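Local coordinates for protein TqaA (Penicillium aethiopicum, PDB 5EJD) that binds 4'-phosphopantetheine, the arm by which carrier domains present their substrates, and probably acts as the C-terminal condensation-type domain of a fungal nonribosomal peptide synthetase, at residues Ala275-Ala280 with Ala459-Phe464; Lys261-Pro266 with Asp432-Gln437. All coordinates share one frame; numbering follows the deposited sequence.

Contact 1. Residues Ala275-Ala280 with Ala459-Phe464. With PNS (4'-phosphopantetheine), chain R.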
loop_
_atom_site.group_PDB
_atom_site.type_symbol
_atom_site.label_atom_id
_atom_site.label_comp_id
_atom_site.label_asym_id
_atom_site.label_seq_id
_atom_site.Cartn_x
_atom_site.Cartn_y
_atom_site.Cartn_z
ATOM N N ALA A 275 -10.342 -9.697 4.634
ATOM C CA ALA A 275 -10.357 -9.122 3.308
ATOM C C ALA A 275 -11.299 -9.873 2.407
ATOM O O ALA A 275 -12.003 -9.276 1.617
ATOM C CB ALA A 275 -8.949 -9.150 2.704
ATOM N N THR A 276 -11.273 -11.204 2.499
ATOM C CA THR A 276 -12.152 -12.035 1.696
ATOM C C THR A 276 -13.623 -11.706 2.007
ATOM O O THR A 276 -14.457 -11.541 1.119
ATOM C CB THR A 276 -11.891 -13.519 1.955
ATOM O OG1 THR A 276 -10.601 -13.878 1.430
ATOM C CG2 THR A 276 -12.962 -14.398 1.280
ATOM N N LEU A 277 -13.925 -11.573 3.278
ATOM C CA LEU A 277 -15.274 -11.259 3.699
ATOM C C LEU A 277 -15.780 -9.958 3.087
ATOM O O LEU A 277 -16.873 -9.892 2.508
ATOM C CB LEU A 277 -15.276 -11.215 5.220
ATOM C CG LEU A 277 -16.577 -11.089 5.954
ATOM C CD1 LEU A 277 -17.531 -12.205 5.544
ATOM C CD2 LEU A 277 -16.331 -11.158 7.456
ATOM N N VAL A 278 -14.952 -8.923 3.157
ATOM C CA VAL A 278 -15.290 -7.640 2.575
ATOM C C VAL A 278 -15.464 -7.722 1.056
ATOM O O VAL A 278 -16.387 -7.124 0.495
ATOM C CB VAL A 278 -14.199 -6.617 2.888
ATOM C CG1 VAL A 278 -14.427 -5.337 2.105
ATOM C CG2 VAL A 278 -14.176 -6.342 4.380
ATOM N N LYS A 279 -14.609 -8.467 0.376
ATOM C CA LYS A 279 -14.715 -8.548 -1.076
ATOM C C LYS A 279 -15.908 -9.387 -1.541
ATOM O O LYS A 279 -16.534 -9.060 -2.546
ATOM C CB LYS A 279 -13.429 -9.047 -1.662
ATOM C CG LYS A 279 -12.419 -7.922 -1.659
ATOM C CD LYS A 279 -10.988 -8.343 -1.731
ATOM C CE LYS A 279 -10.125 -7.127 -1.365
ATOM N NZ LYS A 279 -8.676 -7.469 -1.333
ATOM N N ALA A 280 -16.249 -10.433 -0.791
ATOM C CA ALA A 280 -17.415 -11.236 -1.101
ATOM C C ALA A 280 -18.675 -10.415 -0.933
ATOM O O ALA A 280 -19.565 -10.478 -1.767
ATOM C CB ALA A 280 -17.468 -12.448 -0.218
ATOM N N ALA A 459 -24.114 -4.212 6.021
ATOM C CA ALA A 459 -25.176 -5.120 6.443
ATOM C C ALA A 459 -24.822 -6.524 5.951
ATOM O O ALA A 459 -24.962 -7.498 6.687
ATOM C CB ALA A 459 -26.532 -4.652 5.888
ATOM N N ILE A 460 -24.358 -6.606 4.716
ATOM C CA ILE A 460 -24.021 -7.903 4.138
ATOM C C ILE A 460 -22.848 -8.533 4.897
ATOM O O ILE A 460 -22.836 -9.742 5.134
ATOM C CB ILE A 460 -23.668 -7.777 2.654
ATOM C CG1 ILE A 460 -24.896 -7.325 1.860
ATOM C CG2 ILE A 460 -23.155 -9.103 2.109
ATOM C CD1 ILE A 460 -24.553 -6.792 0.477
ATOM N N ILE A 461 -21.850 -7.719 5.244
ATOM C CA ILE A 461 -20.713 -8.251 5.969
ATOM C C ILE A 461 -21.212 -8.882 7.275
ATOM O O ILE A 461 -20.815 -9.975 7.631
ATOM C CB ILE A 461 -19.659 -7.169 6.255
ATOM C CG1 ILE A 461 -18.971 -6.764 4.974
ATOM C CG2 ILE A 461 -18.641 -7.649 7.261
ATOM C CD1 ILE A 461 -18.038 -5.584 5.094
ATOM N N THR A 462 -22.077 -8.179 8.004
ATOM C CA THR A 462 -22.588 -8.668 9.300
ATOM C C THR A 462 -23.406 -9.940 9.096
ATOM O O THR A 462 -23.214 -10.926 9.790
ATOM C CB THR A 462 -23.441 -7.597 10.024
ATOM O OG1 THR A 462 -22.639 -6.441 10.274
ATOM C CG2 THR A 462 -23.982 -8.118 11.361
ATOM N N LYS A 463 -24.281 -9.929 8.109
ATOM C CA LYS A 463 -25.085 -11.108 7.851
ATOM C C LYS A 463 -24.216 -12.333 7.537
ATOM O O LYS A 463 -24.456 -13.402 8.078
ATOM C CB LYS A 463 -26.106 -10.838 6.724
ATOM C CG LYS A 463 -27.504 -11.455 6.950
ATOM C CD LYS A 463 -28.454 -10.376 7.516
ATOM C CE LYS A 463 -29.924 -10.867 7.719
ATOM N NZ LYS A 463 -30.659 -10.181 8.825
ATOM N N PHE A 464 -23.209 -12.167 6.698
ATOM C CA PHE A 464 -22.260 -13.242 6.408
ATOM C C PHE A 464 -21.606 -13.758 7.680
ATOM O O PHE A 464 -21.400 -14.947 7.842
ATOM C CB PHE A 464 -21.123 -12.746 5.467
ATOM C CG PHE A 464 -21.501 -12.623 4.011
ATOM C CD1 PHE A 464 -22.795 -12.835 3.566
ATOM C CD2 PHE A 464 -20.538 -12.230 3.092
ATOM C CE1 PHE A 464 -23.106 -12.711 2.225
ATOM C CE2 PHE A 464 -20.835 -12.114 1.755
ATOM C CZ PHE A 464 -22.120 -12.363 1.311
HETATM O O23 PNS R . -5.656 -10.986 4.635
HETATM P P24 PNS R . -5.670 -11.061 3.128
HETATM O O26 PNS R . -6.685 -11.952 2.529
HETATM O O27 PNS R . -5.412 -9.612 2.429
HETATM C C28 PNS R . -5.591 -9.235 1.076
HETATM C C29 PNS R . -5.166 -7.736 0.724
HETATM C C30 PNS R . -6.393 -7.191 1.380
HETATM C C31 PNS R . -5.185 -8.105 -0.770
HETATM C C32 PNS R . -3.797 -7.581 1.456
HETATM O O33 PNS R . -2.908 -8.696 1.052
HETATM C C34 PNS R . -3.163 -6.344 0.850
HETATM O O35 PNS R . -2.490 -6.426 -0.185
HETATM N N36 PNS R . -3.230 -5.071 1.060
HETATM C C37 PNS R . -3.860 -4.248 1.990
HETATM C C38 PNS R . -2.905 -3.169 2.471
HETATM C C39 PNS R . -2.774 -1.910 1.656
HETATM O O40 PNS R . -2.133 -1.950 0.640
HETATM N N41 PNS R . -3.299 -0.804 2.180
HETATM C C42 PNS R . -3.269 0.490 1.550
HETATM C C43 PNS R . -1.885 1.036 1.422
HETATM S S44 PNS R . -1.870 2.808 1.768
#

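Contact 2. Residues Lys261-Pro266 with Asp432-Gln437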
loop_
_atom_site.group_PDB
_atom_site.type_symbol
_atom_site.label_atom_id
_atom_site.label_comp_id
_atom_site.label_asym_id
_atom_site.label_seq_id
_atom_site.Cartn_x
_atom_site.Cartn_y
_atom_site.Cartn_z
ATOM N N LYS A 261 -19.165 4.173 7.898
ATOM C CA LYS A 261 -20.101 3.353 8.612
ATOM C C LYS A 261 -19.392 2.249 9.420
ATOM O O LYS A 261 -18.768 1.370 8.854
ATOM C CB LYS A 261 -21.101 2.729 7.659
ATOM C CG LYS A 261 -22.039 1.744 8.346
ATOM C CD LYS A 261 -23.376 2.335 8.717
ATOM C CE LYS A 261 -24.307 1.297 9.372
ATOM N NZ LYS A 261 -24.372 1.474 10.832
ATOM N N GLY A 262 -19.538 2.293 10.740
ATOM C CA GLY A 262 -18.972 1.285 11.621
ATOM C C GLY A 262 -19.907 0.125 11.913
ATOM O O GLY A 262 -21.110 0.294 11.998
ATOM N N ILE A 263 -19.338 -1.071 12.062
ATOM C CA ILE A 263 -20.062 -2.247 12.551
ATOM C C ILE A 263 -19.202 -2.972 13.560
ATOM O O ILE A 263 -18.004 -2.679 13.698
ATOM C CB ILE A 263 -20.449 -3.217 11.417
ATOM C CG1 ILE A 263 -19.203 -3.714 10.677
ATOM C CG2 ILE A 263 -21.398 -2.527 10.438
ATOM C CD1 ILE A 263 -19.469 -4.750 9.601
ATOM N N VAL A 264 -19.812 -3.902 14.281
ATOM C CA VAL A 264 -19.099 -4.716 15.256
ATOM C C VAL A 264 -18.116 -5.599 14.484
ATOM O O VAL A 264 -18.449 -6.090 13.401
ATOM C CB VAL A 264 -20.108 -5.550 16.063
ATOM C CG1 VAL A 264 -19.427 -6.676 16.854
ATOM C CG2 VAL A 264 -20.919 -4.637 16.991
ATOM N N PRO A 265 -16.884 -5.771 14.993
ATOM C CA PRO A 265 -15.962 -6.574 14.197
ATOM C C PRO A 265 -16.531 -7.954 13.902
ATOM O O PRO A 265 -16.880 -8.681 14.808
ATOM C CB PRO A 265 -14.692 -6.660 15.056
ATOM C CG PRO A 265 -14.792 -5.499 15.969
ATOM C CD PRO A 265 -16.272 -5.339 16.250
ATOM N N PRO A 266 -16.608 -8.319 12.620
ATOM C CA PRO A 266 -17.105 -9.622 12.220
ATOM C C PRO A 266 -16.280 -10.784 12.756
ATOM O O PRO A 266 -15.063 -10.670 12.871
ATOM C CB PRO A 266 -16.988 -9.586 10.693
ATOM C CG PRO A 266 -16.809 -8.172 10.328
ATOM C CD PRO A 266 -16.127 -7.534 11.467
ATOM N N ASP A 432 -12.295 -2.103 18.078
ATOM C CA ASP A 432 -13.706 -2.008 18.495
ATOM C C ASP A 432 -14.696 -2.046 17.348
ATOM O O ASP A 432 -15.895 -2.167 17.577
ATOM C CB ASP A 432 -13.929 -0.722 19.316
ATOM C CG ASP A 432 -13.571 0.561 18.542
ATOM O OD1 ASP A 432 -12.507 0.581 17.881
ATOM O OD2 ASP A 432 -14.326 1.558 18.636
ATOM N N ARG A 433 -14.227 -1.884 16.122
ATOM C CA ARG A 433 -15.138 -1.814 14.971
ATOM C C ARG A 433 -14.420 -2.096 13.649
ATOM O O ARG A 433 -13.216 -2.004 13.565
ATOM C CB ARG A 433 -15.810 -0.431 14.885
ATOM C CG ARG A 433 -14.841 0.677 14.472
ATOM C CD ARG A 433 -15.320 2.081 14.836
ATOM N NE ARG A 433 -14.367 3.071 14.327
ATOM C CZ ARG A 433 -13.169 3.337 14.857
ATOM N NH1 ARG A 433 -12.749 2.719 15.952
ATOM N NH2 ARG A 433 -12.380 4.238 14.286
ATOM N N LEU A 434 -15.203 -2.502 12.656
ATOM C CA LEU A 434 -14.767 -2.557 11.274
ATOM C C LEU A 434 -15.407 -1.357 10.632
ATOM O O LEU A 434 -16.624 -1.231 10.642
ATOM C CB LEU A 434 -15.243 -3.845 10.625
ATOM C CG LEU A 434 -14.719 -4.385 9.282
ATOM C CD1 LEU A 434 -15.679 -4.114 8.167
ATOM C CD2 LEU A 434 -13.340 -3.880 8.934
ATOM N N GLU A 435 -14.598 -0.461 10.090
ATOM C CA GLU A 435 -15.114 0.733 9.492
ATOM C C GLU A 435 -15.098 0.649 7.976
ATOM O O GLU A 435 -14.090 0.404 7.374
ATOM C CB GLU A 435 -14.329 1.931 9.974
ATOM C CG GLU A 435 -14.982 3.257 9.671
ATOM C CD GLU A 435 -14.403 4.392 10.491
ATOM O OE1 GLU A 435 -14.643 4.482 11.742
ATOM O OE2 GLU A 435 -13.702 5.208 9.841
ATOM N N VAL A 436 -16.262 0.866 7.365
ATOM C CA VAL A 436 -16.409 0.894 5.930
ATOM C C VAL A 436 -16.454 2.335 5.481
ATOM O O VAL A 436 -17.303 3.093 5.937
ATOM C CB VAL A 436 -17.716 0.213 5.522
ATOM C CG1 VAL A 436 -17.907 0.297 4.035
ATOM C CG2 VAL A 436 -17.689 -1.250 5.966
ATOM N N GLN A 437 -15.575 2.695 4.557
ATOM C CA GLN A 437 -15.440 4.070 4.071
ATOM C C GLN A 437 -15.592 4.125 2.566
ATOM O O GLN A 437 -15.016 3.306 1.858
ATOM C CB GLN A 437 -14.076 4.595 4.415
ATOM C CG GLN A 437 -13.678 4.300 5.825
ATOM C CD GLN A 437 -12.252 4.704 6.131
ATOM O OE1 GLN A 437 -11.414 4.747 5.255
ATOM N NE2 GLN A 437 -11.971 4.951 7.409
#

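Contact 1. Residues Ala275-Ala280 with Ala459-Phe464
Val-278 and Ile-461 bring their CA atoms to 6.4 Å where two helices pass each other, the axes of the short segments approaching to 9.3 Å with 124° between their N-to-C directions. No hydrogen bond spans the pair; the union is one of buried apolar side chains. With CG of Leu-277 anti to the backbone N (chi1 -172°), its two methyls divide between neighbours, CD1 lying 3.6 Å from Phe-464 CB and CD2 4.2 Å from Ile-461 CG2. The same CD1 sits at the edge of the Phe-464 ring, in its plane, while Ile-460 CG2 covers one ring face toward the rim. The ring corner CE2 of Phe-464 comes to 3.9 Å from Ala-280 CB, and Ile-461 CD1 meets Val-278 CG2 at 4.0 Å. The pair joins helix 274-289 to helix 447-466 in the condensation domain, of the CoA-dependent acyltransferase clan, and the first helix also lines the pocket of the bound 4'-phosphopantetheine. Ala-275 CB lies 3.5 Å from its methyl C30, and the extended chain of Lys-279 carries NZ alongside both geminal methyls, where it is hydrogen-bonded to His-299. Phe-464 reaches on to Val-337 and Leu-340 of helix 337-349.

Contact 2. Residues Lys261-Pro266 with Asp432-Gln437
Lys-261 pairs with Val-436 through two backbone hydrogen bonds, Lys-261 N to Val-436 O at 2.9 Å and Val-436 N back to Lys-261 O, opening a short antiparallel register. Gly-262 follows opposite Glu-435 as a non-hydrogen-bonded pair, its CA making a C-H...O contact with Leu-434 O. On the face that Glu-435 occupies, Arg-433 centres a salt-bridge network: NE bonds Glu-435 OE1 at 3.0 Å, nearly in the guanidinium plane but reaching the anti side of the carboxylate from 30° out of its plane, and NH1 makes a weak salt-bridge bond to Asp-432 OD1. Glu-435 OE2 is held by Gln-437 NE2. Ile-263 makes the last bridge, with two backbone bonds to Leu-434. Its chi1 of 59° sets CG1 between the backbone N and carbonyl carbon, 4.0 Å from Leu-434 CB, and the two side chains lie side by side. Beyond the strand, Pro-265 rests against the peptide link of Asp-432 and Arg-433, with CD 3.5 Å from Asp-432 O. An alanine here, lacking CG and CD, would probably open a gap against that link and, without the ring's restraint on phi, let the backbone after the strand shift. Pro-266 puts CD 3.9 Å from Leu-434 CB. Strand 256-263 is outermost within this chain in a mixed sheet, strand 434-441 continues it to strand 423-429, and helix 447-466 packs against Lys-261, Ile-263 and Pro-266, while Pro-266 also touches helix 274-289.

From the N terminus, residues 261-266 come first, at the end of strand 256-263, and the chain then enters helix 274-289, which carries 275-280. Several strands and helices, among them 294-301, 337-349 and 377-381, intervene before 432-437 closes contact 2, and only later does 459-464, on helix 447-466, close contact 1. The two closures therefore cross: each strand is followed by a helix, and strand pairs with strand while helix pairs with helix. Pro-266 and Ile-263 join the two contacts, Pro-266 CG lying 3.6 Å from Ile-461 CG2 and its CB packing on Leu-277 CD2, while Ile-263 CD1 touches Ile-461 and Thr-462. Two strand-helix units are thereby fastened into one layered part of the condensation domain, sheet edge against helices.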